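Local coordinates for protein SidF, inhibitor of growth family, member 3 (Legionella pneumophila subsp. pneumophila, PDB 4FYE) that probably removes a phosphate from phosphatidylinositol phosphates, acting as a Legionella phosphoinositide phosphatase through its N-terminal phosphatase domain, at residues A[9-17]-A[199-207]; A[625-633]-A[655-663]. The protein carries 1 engineered substitution. One frame throughout, in Å; residues are numbered along the deposited sequence.

Contact 1: A[9-17]-A[199-207]; sequences IETYVTHLL and EQFIMYIPC
L17 sets its methyl CD1 over one face of the F201 ring, 3.6 Å from the ring centroid and 15° off the normal, a CH-pi contact just past the C-terminal end of helix 9-16. The phenyl group rises to meet it because F201 CG stands between its own backbone N and carbonyl carbon (chi1 58°). V13 CG1 reaches the same ring obliquely, 3.8 Å from F201 CZ. M203, two residues on and on the same side of the strand, bends its chain at chi3, bringing CE 3.8 Å from V13 CG1 and 3.9 Å from L17 CG, while its sulfur SD lies 3.9 Å from L16 CD1. These residues form the tight part of the contact, with methyls, thioether and ring interlocked and no hydrogen bond between the segments.

Toward I205 the fit slackens. I9 CD1 and I205 CD1 approach to 4.1 Å, and I205 CG2 stays 4.2 Å from Y12 CE2, at the edge of the tyrosine ring, one face of which carries L16 CD1 of the same helix, offset toward the rim. I205 is partly exposed, and on the far side of the helix E10 and H15 face solvent. The Y12 hydroxyl is hydrogen-bonded to D43.

The helix thus crosses one face of the mixed six-stranded sheet at 110° to strand 199-206, covering F201, M203 and I205. Strands 184-189 and 247-254 flank that strand; I186 packs on M203, V260 of strand 260-268 touches both L17 and F201, and R188 of strand 184-189 hydrogen-bonds L17 O, just past the helix.

Contact 2: A[625-633]-A[655-663]; sequences FKLQTLMAS and RLAQKIVGN
The F625 ring leans obliquely on the start of segment 655-663: its CE1 lies 3.7 Å from R655 CB, and its CD1 lies 4.0 Å from L656 CB. F719 meets this ring edge-to-face. The R655 guanidinium, its plane 48° from the phenyl plane, extends to D729 in a salt bridge and to F727 in a cation-pi contact.

T629 occupies the centre. Its OG1, beside its own backbone N (chi1 -60°), gives a 2.8 Å hydrogen bond to F625 O from above the carbonyl plane, yet lies against K659 CB at 3.3 Å. L656 CD1 rests on Q628 CB, and I660 CD1 meets A632 CB at 3.6 Å. The axes of the two helical segments approach to 9.3 Å and cross at -55°, consistent with ridges-into-grooves packing of i, i+4 ridges. S633 OG bonds T629 O, which S633 N approaches from the opposite face.

No hydrogen bond joins the segments. The threonine and serine hydroxyls are satisfied within their own segment, and the polar ends of Q628, K659 and N663 bind W417 O, N726 O and Y605, so the interhelical grip is chiefly carbon packing between buried residues whose polar groups are served within the segment or by the surrounding fold.

In the fold
Both contacts are largely buried, though contact 1, centred about 16 Å from the chain centre, has a partly exposed strand end and a solvent-facing helix side, whereas every touching residue of contact 2, about 11 Å from that centre, is buried. Contact 1 lays a helix on a sheet using aliphatic, aromatic and thioether groups; contact 2 joins two helices and sets hydroxyls and charged side chains among its carbons. They share no element, but the opposite side of strand 199-206 faces helix 652-668: Y204 OH lies 3.9 Å from A657 CB, and I202 packs on V661. Strand 199-206 thus lies between helix 9-16 and helix 652-668; the centres of the two contacts are about 20 Å apart.

Contact 1: A[9-17]-A[199-207]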
ATOM      1  N   ILE A   9       6.488   4.548 -16.531  1.00 51.69           N
ATOM      2  CA  ILE A   9       6.685   4.941 -15.151  1.00 48.55           C
ATOM      3  C   ILE A   9       8.050   5.640 -14.966  1.00 51.32           C
ATOM      4  O   ILE A   9       8.117   6.723 -14.369  1.00 48.36           O
ATOM      5  CB  ILE A   9       6.503   3.718 -14.220  1.00 48.41           C
ATOM      6  CG1 ILE A   9       5.548   4.016 -13.055  1.00 50.15           C
ATOM      7  CG2 ILE A   9       7.802   2.956 -13.890  1.00 42.43           C
ATOM      8  CD1 ILE A   9       5.720   5.299 -12.311  1.00 43.81           C
ATOM      9  N   GLU A  10       9.120   5.058 -15.519  1.00 49.69           N
ATOM     10  CA  GLU A  10      10.417   5.636 -15.360  1.00 53.25           C
ATOM     11  C   GLU A  10      10.453   7.028 -15.959  1.00 60.19           C
ATOM     12  O   GLU A  10      11.029   7.949 -15.331  1.00 63.47           O
ATOM     13  CB  GLU A  10      11.545   4.788 -15.972  1.00 55.79           C
ATOM     14  CG  GLU A  10      12.899   5.341 -15.553  1.00 61.14           C
ATOM     15  CD  GLU A  10      14.142   4.708 -16.214  1.00 76.16           C
ATOM     16  OE1 GLU A  10      15.149   5.457 -16.450  1.00 74.13           O
ATOM     17  OE2 GLU A  10      14.127   3.472 -16.476  1.00 81.99           O
ATOM     18  N   THR A  11       9.869   7.226 -17.151  1.00 55.80           N
ATOM     19  CA  THR A  11      10.013   8.559 -17.733  1.00 59.98           C
ATOM     20  C   THR A  11       9.195   9.548 -16.884  1.00 54.55           C
ATOM     21  O   THR A  11       9.669  10.610 -16.497  1.00 51.93           O
ATOM     22  CB  THR A  11       9.707   8.670 -19.249  1.00 66.94           C
ATOM     23  OG1 THR A  11       8.355   9.081 -19.407  1.00 79.98           O
ATOM     24  CG2 THR A  11       9.950   7.372 -20.019  1.00 59.76           C
ATOM     25  N   TYR A  12       7.981   9.178 -16.547  1.00 50.77           N
ATOM     26  CA  TYR A  12       7.260   9.983 -15.581  1.00 50.13           C
ATOM     27  C   TYR A  12       8.007  10.328 -14.271  1.00 48.56           C
ATOM     28  O   TYR A  12       8.050  11.493 -13.864  1.00 51.26           O
ATOM     29  CB  TYR A  12       5.924   9.379 -15.271  1.00 47.27           C
ATOM     30  CG  TYR A  12       4.998  10.274 -14.491  1.00 49.50           C
ATOM     31  CD1 TYR A  12       4.798  11.627 -14.829  1.00 54.70           C
ATOM     32  CD2 TYR A  12       4.271   9.764 -13.452  1.00 48.05           C
ATOM     33  CE1 TYR A  12       3.898  12.434 -14.121  1.00 50.42           C
ATOM     34  CE2 TYR A  12       3.357  10.541 -12.756  1.00 48.96           C
ATOM     35  CZ  TYR A  12       3.173  11.866 -13.086  1.00 53.41           C
ATOM     36  OH  TYR A  12       2.277  12.593 -12.326  1.00 62.05           O
ATOM     37  N   VAL A  13       8.613   9.353 -13.622  1.00 44.86           N
ATOM     38  CA  VAL A  13       9.294   9.615 -12.338  1.00 43.75           C
ATOM     39  C   VAL A  13      10.447  10.610 -12.555  1.00 51.38           C
ATOM     40  O   VAL A  13      10.720  11.504 -11.702  1.00 52.79           O
ATOM     41  CB  VAL A  13       9.831   8.294 -11.786  1.00 47.33           C
ATOM     42  CG1 VAL A  13      10.838   8.539 -10.690  1.00 44.95           C
ATOM     43  CG2 VAL A  13       8.660   7.342 -11.381  1.00 42.38           C
ATOM     44  N   THR A  14      11.097  10.484 -13.717  1.00 48.84           N
ATOM     45  CA  THR A  14      12.179  11.350 -14.080  1.00 50.86           C
ATOM     46  C   THR A  14      11.691  12.775 -14.263  1.00 56.06           C
ATOM     47  O   THR A  14      12.307  13.708 -13.762  1.00 62.03           O
ATOM     48  CB  THR A  14      12.798  10.903 -15.394  1.00 53.03           C
ATOM     49  OG1 THR A  14      13.392   9.605 -15.205  1.00 52.16           O
ATOM     50  CG2 THR A  14      13.843  11.907 -15.830  1.00 51.36           C
ATOM     51  N   HIS A  15      10.596  12.974 -14.981  1.00 57.03           N
ATOM     52  CA  HIS A  15      10.065  14.339 -15.072  1.00 58.80           C
ATOM     53  C   HIS A  15       9.721  14.912 -13.717  1.00 56.94           C
ATOM     54  O   HIS A  15       9.936  16.063 -13.462  1.00 55.97           O
ATOM     55  CB  HIS A  15       8.879  14.380 -16.004  1.00 61.51           C
ATOM     56  CG  HIS A  15       9.267  14.377 -17.443  1.00 74.70           C
ATOM     57  ND1 HIS A  15       9.358  15.517 -18.173  1.00 80.03           N
ATOM     58  CD2 HIS A  15       9.665  13.337 -18.272  1.00 74.48           C
ATOM     59  CE1 HIS A  15       9.757  15.210 -19.417  1.00 84.64           C
ATOM     60  NE2 HIS A  15       9.952  13.871 -19.476  1.00 83.85           N
ATOM     61  N   LEU A  16       9.220  14.063 -12.822  1.00 55.00           N
ATOM     62  CA  LEU A  16       8.748  14.483 -11.522  1.00 50.76           C
ATOM     63  C   LEU A  16       9.862  15.019 -10.667  1.00 51.24           C
ATOM     64  O   LEU A  16       9.616  15.815  -9.803  1.00 52.82           O
ATOM     65  CB  LEU A  16       8.074  13.314 -10.791  1.00 42.70           C
ATOM     66  CG  LEU A  16       6.629  13.120 -11.203  1.00 42.26           C
ATOM     67  CD1 LEU A  16       5.995  11.785 -10.693  1.00 41.13           C
ATOM     68  CD2 LEU A  16       5.851  14.330 -10.738  1.00 40.42           C
ATOM     69  N   LEU A  17      11.075  14.553 -10.890  1.00 53.05           N
ATOM     70  CA  LEU A  17      12.196  14.938 -10.070  1.00 52.68           C
ATOM     71  C   LEU A  17      12.953  16.111 -10.651  1.00 57.06           C
ATOM     72  O   LEU A  17      13.974  16.488 -10.133  1.00 64.76           O
ATOM     73  CB  LEU A  17      13.133  13.744  -9.878  1.00 53.38           C
ATOM     74  CG  LEU A  17      12.408  12.725  -9.002  1.00 55.84           C
ATOM     75  CD1 LEU A  17      13.096  11.370  -9.049  1.00 53.08           C
ATOM     76  CD2 LEU A  17      12.273  13.262  -7.601  1.00 46.17           C
ATOM     77  N   GLU A 199      21.255  11.253  -5.140  1.00 64.64           N
ATOM     78  CA  GLU A 199      20.311  11.346  -4.016  1.00 66.14           C
ATOM     79  C   GLU A 199      19.182  10.353  -4.164  1.00 61.33           C
ATOM     80  O   GLU A 199      18.858   9.930  -5.281  1.00 58.81           O
ATOM     81  CB  GLU A 199      19.751  12.761  -3.843  1.00 66.11           C
ATOM     82  CG  GLU A 199      18.839  13.259  -4.967  1.00 74.76           C
ATOM     83  CD  GLU A 199      18.101  14.555  -4.586  1.00 82.14           C
ATOM     84  OE1 GLU A 199      17.238  15.040  -5.356  1.00 81.56           O
ATOM     85  OE2 GLU A 199      18.366  15.098  -3.489  1.00 82.17           O
ATOM     86  N   GLN A 200      18.563  10.008  -3.043  1.00 50.25           N
ATOM     87  CA  GLN A 200      17.479   9.085  -3.100  1.00 45.46           C
ATOM     88  C   GLN A 200      16.103   9.789  -3.052  1.00 43.91           C
ATOM     89  O   GLN A 200      16.014  11.000  -2.773  1.00 42.81           O
ATOM     90  CB  GLN A 200      17.655   8.080  -1.963  1.00 47.76           C
ATOM     91  CG  GLN A 200      18.672   6.957  -2.213  1.00 44.06           C
ATOM     92  CD  GLN A 200      20.101   7.457  -2.428  1.00 52.37           C
ATOM     93  OE1 GLN A 200      20.714   7.100  -3.450  1.00 51.49           O
ATOM     94  NE2 GLN A 200      20.658   8.261  -1.469  1.00 45.74           N
ATOM     95  N   PHE A 201      15.026   9.038  -3.318  1.00 41.84           N
ATOM     96  CA  PHE A 201      13.651   9.595  -3.226  1.00 38.72           C
ATOM     97  C   PHE A 201      12.646   8.485  -2.964  1.00 39.65           C
ATOM     98  O   PHE A 201      12.907   7.303  -3.265  1.00 36.26           O
ATOM     99  CB  PHE A 201      13.228  10.287  -4.500  1.00 38.24           C
ATOM    100  CG  PHE A 201      13.284   9.400  -5.689  1.00 39.17           C
ATOM    101  CD1 PHE A 201      14.430   9.331  -6.453  1.00 45.43           C
ATOM    102  CD2 PHE A 201      12.168   8.657  -6.079  1.00 40.82           C
ATOM    103  CE1 PHE A 201      14.486   8.486  -7.581  1.00 51.34           C
ATOM    104  CE2 PHE A 201      12.209   7.812  -7.178  1.00 41.85           C
ATOM    105  CZ  PHE A 201      13.365   7.713  -7.921  1.00 47.68           C
ATOM    106  N   ILE A 202      11.489   8.892  -2.439  1.00 38.96           N
ATOM    107  CA  ILE A 202      10.327   8.058  -2.345  1.00 41.54           C
ATOM    108  C   ILE A 202       9.126   8.910  -2.742  1.00 43.90           C
ATOM    109  O   ILE A 202       8.997  10.040  -2.279  1.00 40.97           O
ATOM    110  CB  ILE A 202      10.055   7.612  -0.893  1.00 44.32           C
ATOM    111  CG1 ILE A 202      11.263   6.954  -0.259  1.00 42.90           C
ATOM    112  CG2 ILE A 202       8.871   6.621  -0.869  1.00 43.24           C
ATOM    113  CD1 ILE A 202      11.172   7.001   1.245  1.00 41.72           C
ATOM    114  N   MET A 203       8.215   8.345  -3.534  1.00 41.21           N
ATOM    115  CA  MET A 203       7.022   9.073  -3.882  1.00 40.36           C
ATOM    116  C   MET A 203       5.773   8.201  -3.839  1.00 39.18           C
ATOM    117  O   MET A 203       5.878   7.006  -3.829  1.00 40.83           O
ATOM    118  CB  MET A 203       7.179   9.719  -5.234  1.00 46.82           C
ATOM    119  CG  MET A 203       7.767   8.825  -6.295  1.00 41.88           C
ATOM    120  SD  MET A 203       7.672   9.730  -7.886  1.00 48.74           S
ATOM    121  CE  MET A 203       9.199  10.681  -7.989  1.00 37.46           C
ATOM    122  N   TYR A 204       4.618   8.830  -3.680  1.00 39.76           N
ATOM    123  CA  TYR A 204       3.326   8.228  -3.665  1.00 37.78           C
ATOM    124  C   TYR A 204       2.653   8.957  -4.791  1.00 38.79           C
ATOM    125  O   TYR A 204       2.569  10.223  -4.783  1.00 40.40           O
ATOM    126  CB  TYR A 204       2.572   8.438  -2.312  1.00 43.47           C
ATOM    127  CG  TYR A 204       2.988   7.525  -1.124  1.00 45.98           C
ATOM    128  CD1 TYR A 204       4.141   6.779  -1.141  1.00 48.73           C
ATOM    129  CD2 TYR A 204       2.223   7.455   0.009  1.00 52.80           C
ATOM    130  CE1 TYR A 204       4.500   5.953  -0.081  1.00 53.39           C
ATOM    131  CE2 TYR A 204       2.592   6.666   1.110  1.00 47.78           C
ATOM    132  CZ  TYR A 204       3.714   5.910   1.066  1.00 50.99           C
ATOM    133  OH  TYR A 204       4.061   5.130   2.165  1.00 45.85           O
ATOM    134  N   ILE A 205       2.287   8.174  -5.822  1.00 37.08           N
ATOM    135  CA  ILE A 205       1.575   8.682  -6.938  1.00 36.23           C
ATOM    136  C   ILE A 205       0.193   8.092  -6.823  1.00 38.54           C
ATOM    137  O   ILE A 205       0.036   6.900  -6.743  1.00 41.55           O
ATOM    138  CB  ILE A 205       2.207   8.264  -8.247  1.00 38.25           C
ATOM    139  CG1 ILE A 205       3.659   8.730  -8.342  1.00 35.38           C
ATOM    140  CG2 ILE A 205       1.427   8.858  -9.430  1.00 40.44           C
ATOM    141  CD1 ILE A 205       4.396   7.920  -9.422  1.00 34.11           C
ATOM    142  N   PRO A 206      -0.814   8.935  -6.755  1.00 43.17           N
ATOM    143  CA  PRO A 206      -2.171   8.424  -6.580  1.00 42.14           C
ATOM    144  C   PRO A 206      -2.556   7.627  -7.817  1.00 47.01           C
ATOM    145  O   PRO A 206      -2.369   8.061  -8.946  1.00 47.54           O
ATOM    146  CB  PRO A 206      -3.023   9.672  -6.595  1.00 44.52           C
ATOM    147  CG  PRO A 206      -2.094  10.838  -6.545  1.00 44.40           C
ATOM    148  CD  PRO A 206      -0.777  10.382  -7.065  1.00 47.33           C
ATOM    149  N   CYS A 207      -3.169   6.493  -7.626  1.00 49.52           N
ATOM    150  CA  CYS A 207      -3.628   5.825  -8.785  1.00 56.14           C
ATOM    151  C   CYS A 207      -5.005   5.348  -8.521  1.00 58.07           C
ATOM    152  O   CYS A 207      -5.518   5.498  -7.418  1.00 63.12           O
ATOM    153  CB  CYS A 207      -2.720   4.625  -9.065  1.00 55.58           C
ATOM    154  SG  CYS A 207      -2.682   3.559  -7.642  1.00 60.42           S
TER

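Contact 2: A[625-633]-A[655-663]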
ATOM      1  N   PHE A 625       7.655  -6.270  12.382  1.00 42.48           N
ATOM      2  CA  PHE A 625       6.908  -6.376  11.014  1.00 37.65           C
ATOM      3  C   PHE A 625       7.614  -7.318  10.037  1.00 41.45           C
ATOM      4  O   PHE A 625       7.420  -7.245   8.796  1.00 44.65           O
ATOM      5  CB  PHE A 625       6.794  -4.976  10.368  1.00 37.40           C
ATOM      6  CG  PHE A 625       5.782  -4.040  11.029  1.00 34.53           C
ATOM      7  CD1 PHE A 625       4.700  -3.551  10.284  1.00 30.99           C
ATOM      8  CD2 PHE A 625       5.873  -3.700  12.383  1.00 33.05           C
ATOM      9  CE1 PHE A 625       3.783  -2.669  10.823  1.00 31.60           C
ATOM     10  CE2 PHE A 625       4.945  -2.819  12.949  1.00 34.53           C
ATOM     11  CZ  PHE A 625       3.897  -2.293  12.178  1.00 31.88           C
ATOM     12  N   LYS A 626       8.525  -8.149  10.557  1.00 42.46           N
ATOM     13  CA  LYS A 626       9.572  -8.775   9.721  1.00 44.90           C
ATOM     14  C   LYS A 626       9.018  -9.800   8.699  1.00 46.73           C
ATOM     15  O   LYS A 626       9.525  -9.891   7.562  1.00 46.79           O
ATOM     16  CB  LYS A 626      10.617  -9.477  10.572  1.00 49.40           C
ATOM     17  CG  LYS A 626      11.294  -8.602  11.585  1.00 53.65           C
ATOM     18  CD  LYS A 626      12.654  -9.196  11.883  1.00 59.44           C
ATOM     19  CE  LYS A 626      13.335  -8.416  13.004  1.00 60.03           C
ATOM     20  NZ  LYS A 626      14.550  -9.225  13.311  1.00 63.99           N
ATOM     21  N   LEU A 627       7.969 -10.533   9.079  1.00 43.88           N
ATOM     22  CA  LEU A 627       7.564 -11.674   8.280  1.00 45.59           C
ATOM     23  C   LEU A 627       6.788 -11.098   7.117  1.00 45.16           C
ATOM     24  O   LEU A 627       7.056 -11.459   5.967  1.00 46.21           O
ATOM     25  CB  LEU A 627       6.770 -12.722   9.072  1.00 45.95           C
ATOM     26  CG  LEU A 627       6.073 -13.851   8.270  1.00 49.48           C
ATOM     27  CD1 LEU A 627       7.059 -14.641   7.407  1.00 42.89           C
ATOM     28  CD2 LEU A 627       5.318 -14.779   9.238  1.00 47.44           C
ATOM     29  N   GLN A 628       5.922 -10.130   7.422  1.00 42.61           N
ATOM     30  CA  GLN A 628       5.150  -9.397   6.427  1.00 38.29           C
ATOM     31  C   GLN A 628       6.100  -8.717   5.458  1.00 37.23           C
ATOM     32  O   GLN A 628       5.932  -8.794   4.222  1.00 36.97           O
ATOM     33  CB  GLN A 628       4.232  -8.419   7.161  1.00 39.41           C
ATOM     34  CG  GLN A 628       3.296  -9.071   8.215  1.00 37.31           C
ATOM     35  CD  GLN A 628       3.870  -9.119   9.637  1.00 37.17           C
ATOM     36  OE1 GLN A 628       5.028  -9.354   9.820  1.00 41.28           O
ATOM     37  NE2 GLN A 628       3.030  -8.983  10.641  1.00 35.88           N
ATOM     38  N   THR A 629       7.161  -8.104   5.997  1.00 39.52           N
ATOM     39  CA  THR A 629       8.141  -7.410   5.132  1.00 35.84           C
ATOM     40  C   THR A 629       8.875  -8.379   4.238  1.00 38.64           C
ATOM     41  O   THR A 629       9.072  -8.082   3.060  1.00 40.72           O
ATOM     42  CB  THR A 629       9.205  -6.659   5.933  1.00 35.80           C
ATOM     43  OG1 THR A 629       8.546  -5.694   6.739  1.00 37.80           O
ATOM     44  CG2 THR A 629      10.172  -5.900   4.997  1.00 32.03           C
ATOM     45  N   LEU A 630       9.201  -9.567   4.775  1.00 41.82           N
ATOM     46  CA  LEU A 630       9.979 -10.533   4.045  1.00 41.60           C
ATOM     47  C   LEU A 630       9.172 -11.007   2.912  1.00 43.97           C
ATOM     48  O   LEU A 630       9.601 -10.949   1.749  1.00 49.06           O
ATOM     49  CB  LEU A 630      10.430 -11.675   4.938  1.00 43.45           C
ATOM     50  CG  LEU A 630      11.518 -11.104   5.851  1.00 43.76           C
ATOM     51  CD1 LEU A 630      11.862 -11.934   7.115  1.00 44.84           C
ATOM     52  CD2 LEU A 630      12.750 -10.832   5.001  1.00 46.17           C
ATOM     53  N   MET A 631       7.960 -11.411   3.215  1.00 46.59           N
ATOM     54  CA  MET A 631       7.078 -11.933   2.165  1.00 48.73           C
ATOM     55  C   MET A 631       6.753 -10.845   1.137  1.00 48.47           C
ATOM     56  O   MET A 631       6.704 -11.121  -0.070  1.00 50.29           O
ATOM     57  CB  MET A 631       5.826 -12.557   2.775  1.00 48.67           C
ATOM     58  CG  MET A 631       6.135 -13.699   3.717  1.00 49.81           C
ATOM     59  SD  MET A 631       6.939 -14.956   2.707  1.00 64.71           S
ATOM     60  CE  MET A 631       5.622 -16.104   2.435  1.00 62.13           C
ATOM     61  N   ALA A 632       6.626  -9.581   1.567  1.00 48.45           N
ATOM     62  CA  ALA A 632       6.264  -8.563   0.548  1.00 42.99           C
ATOM     63  C   ALA A 632       7.474  -8.369  -0.314  1.00 45.16           C
ATOM     64  O   ALA A 632       7.385  -8.282  -1.526  1.00 47.89           O
ATOM     65  CB  ALA A 632       5.851  -7.274   1.177  1.00 41.38           C
ATOM     66  N   SER A 633       8.640  -8.343   0.305  1.00 48.62           N
ATOM     67  CA  SER A 633       9.870  -8.190  -0.479  1.00 49.37           C
ATOM     68  C   SER A 633      10.048  -9.343  -1.488  1.00 54.08           C
ATOM     69  O   SER A 633      10.507  -9.133  -2.635  1.00 50.94           O
ATOM     70  CB  SER A 633      11.038  -8.111   0.484  1.00 47.50           C
ATOM     71  OG  SER A 633      10.776  -7.000   1.353  1.00 42.81           O
ATOM     72  N   ARG A 655       3.348   1.770   8.148  1.00 28.41           N
ATOM     73  CA  ARG A 655       4.518   1.288   8.828  1.00 35.45           C
ATOM     74  C   ARG A 655       5.087   0.020   8.131  1.00 38.36           C
ATOM     75  O   ARG A 655       6.302  -0.177   8.079  1.00 40.98           O
ATOM     76  CB  ARG A 655       4.270   0.966  10.304  1.00 41.57           C
ATOM     77  CG  ARG A 655       3.611   1.964  11.257  1.00 46.01           C
ATOM     78  CD  ARG A 655       4.005   3.461  11.413  1.00 48.39           C
ATOM     79  NE  ARG A 655       5.359   3.797  11.590  1.00 48.41           N
ATOM     80  CZ  ARG A 655       5.892   4.659  12.485  1.00 54.48           C
ATOM     81  NH1 ARG A 655       5.204   5.300  13.400  1.00 44.35           N
ATOM     82  NH2 ARG A 655       7.216   4.882  12.445  1.00 46.39           N
ATOM     83  N   LEU A 656       4.217  -0.845   7.601  1.00 37.27           N
ATOM     84  CA  LEU A 656       4.708  -1.926   6.822  1.00 35.23           C
ATOM     85  C   LEU A 656       5.395  -1.321   5.557  1.00 38.28           C
ATOM     86  O   LEU A 656       6.515  -1.758   5.203  1.00 38.29           O
ATOM     87  CB  LEU A 656       3.566  -2.882   6.461  1.00 33.47           C
ATOM     88  CG  LEU A 656       4.055  -4.036   5.603  1.00 36.09           C
ATOM     89  CD1 LEU A 656       5.062  -5.039   6.270  1.00 32.28           C
ATOM     90  CD2 LEU A 656       2.812  -4.697   5.096  1.00 35.76           C
ATOM     91  N   ALA A 657       4.770  -0.327   4.894  1.00 33.45           N
ATOM     92  CA  ALA A 657       5.419   0.269   3.694  1.00 34.35           C
ATOM     93  C   ALA A 657       6.804   0.846   4.032  1.00 38.47           C
ATOM     94  O   ALA A 657       7.754   0.749   3.215  1.00 40.84           O
ATOM     95  CB  ALA A 657       4.522   1.319   3.018  1.00 29.22           C
ATOM     96  N   GLN A 658       6.952   1.372   5.260  1.00 35.35           N
ATOM     97  CA  GLN A 658       8.214   1.951   5.721  1.00 34.31           C
ATOM     98  C   GLN A 658       9.277   0.859   5.856  1.00 38.84           C
ATOM     99  O   GLN A 658      10.438   1.051   5.502  1.00 41.33           O
ATOM    100  CB  GLN A 658       8.027   2.611   7.115  1.00 37.16           C
ATOM    101  CG  GLN A 658       9.350   2.909   7.860  1.00 38.34           C
ATOM    102  CD  GLN A 658       9.242   3.640   9.265  1.00 42.10           C
ATOM    103  OE1 GLN A 658      10.277   3.814   9.961  1.00 52.07           O
ATOM    104  NE2 GLN A 658       8.057   4.023   9.689  1.00 33.57           N
ATOM    105  N   LYS A 659       8.909  -0.276   6.435  1.00 37.06           N
ATOM    106  CA  LYS A 659       9.824  -1.411   6.532  1.00 38.93           C
ATOM    107  C   LYS A 659      10.237  -1.897   5.127  1.00 41.27           C
ATOM    108  O   LYS A 659      11.412  -2.180   4.864  1.00 47.50           O
ATOM    109  CB  LYS A 659       9.101  -2.509   7.328  1.00 42.19           C
ATOM    110  CG  LYS A 659       9.694  -2.859   8.675  1.00 44.97           C
ATOM    111  CD  LYS A 659       9.648  -1.783   9.702  1.00 46.55           C
ATOM    112  CE  LYS A 659      10.234  -2.246  11.051  1.00 47.95           C
ATOM    113  NZ  LYS A 659      11.694  -1.917  11.331  1.00 50.52           N
ATOM    114  N   ILE A 660       9.314  -1.947   4.170  1.00 39.01           N
ATOM    115  CA  ILE A 660       9.676  -2.548   2.871  1.00 34.66           C
ATOM    116  C   ILE A 660      10.501  -1.554   2.084  1.00 36.03           C
ATOM    117  O   ILE A 660      11.487  -1.942   1.453  1.00 37.19           O
ATOM    118  CB  ILE A 660       8.409  -2.862   2.062  1.00 35.70           C
ATOM    119  CG1 ILE A 660       7.660  -4.006   2.726  1.00 37.01           C
ATOM    120  CG2 ILE A 660       8.741  -3.208   0.629  1.00 36.87           C
ATOM    121  CD1 ILE A 660       6.172  -3.939   2.472  1.00 35.65           C
ATOM    122  N   VAL A 661      10.111  -0.266   2.092  1.00 37.22           N
ATOM    123  CA  VAL A 661      10.811   0.679   1.254  1.00 38.50           C
ATOM    124  C   VAL A 661      12.194   0.847   1.864  1.00 38.80           C
ATOM    125  O   VAL A 661      13.164   0.903   1.137  1.00 39.45           O
ATOM    126  CB  VAL A 661      10.160   2.084   1.155  1.00 42.75           C
ATOM    127  CG1 VAL A 661      10.643   2.778  -0.075  1.00 45.02           C
ATOM    128  CG2 VAL A 661       8.693   1.987   0.986  1.00 52.19           C
ATOM    129  N   GLY A 662      12.293   0.901   3.197  1.00 35.93           N
ATOM    130  CA  GLY A 662      13.580   1.189   3.840  1.00 38.38           C
ATOM    131  C   GLY A 662      14.512   0.012   3.546  1.00 48.80           C
ATOM    132  O   GLY A 662      15.717   0.164   3.302  1.00 55.55           O
ATOM    133  N   ASN A 663      13.955  -1.189   3.540  1.00 47.60           N
ATOM    134  CA  ASN A 663      14.772  -2.331   3.301  1.00 49.02           C
ATOM    135  C   ASN A 663      15.192  -2.385   1.869  1.00 50.83           C
ATOM    136  O   ASN A 663      16.321  -2.809   1.578  1.00 52.36           O
ATOM    137  CB  ASN A 663      14.056  -3.641   3.667  1.00 50.30           C
ATOM    138  CG  ASN A 663      14.855  -4.835   3.233  1.00 52.06           C
ATOM    139  OD1 ASN A 663      15.790  -5.256   3.920  1.00 53.44           O
ATOM    140  ND2 ASN A 663      14.570  -5.323   2.038  1.00 55.46           N
TER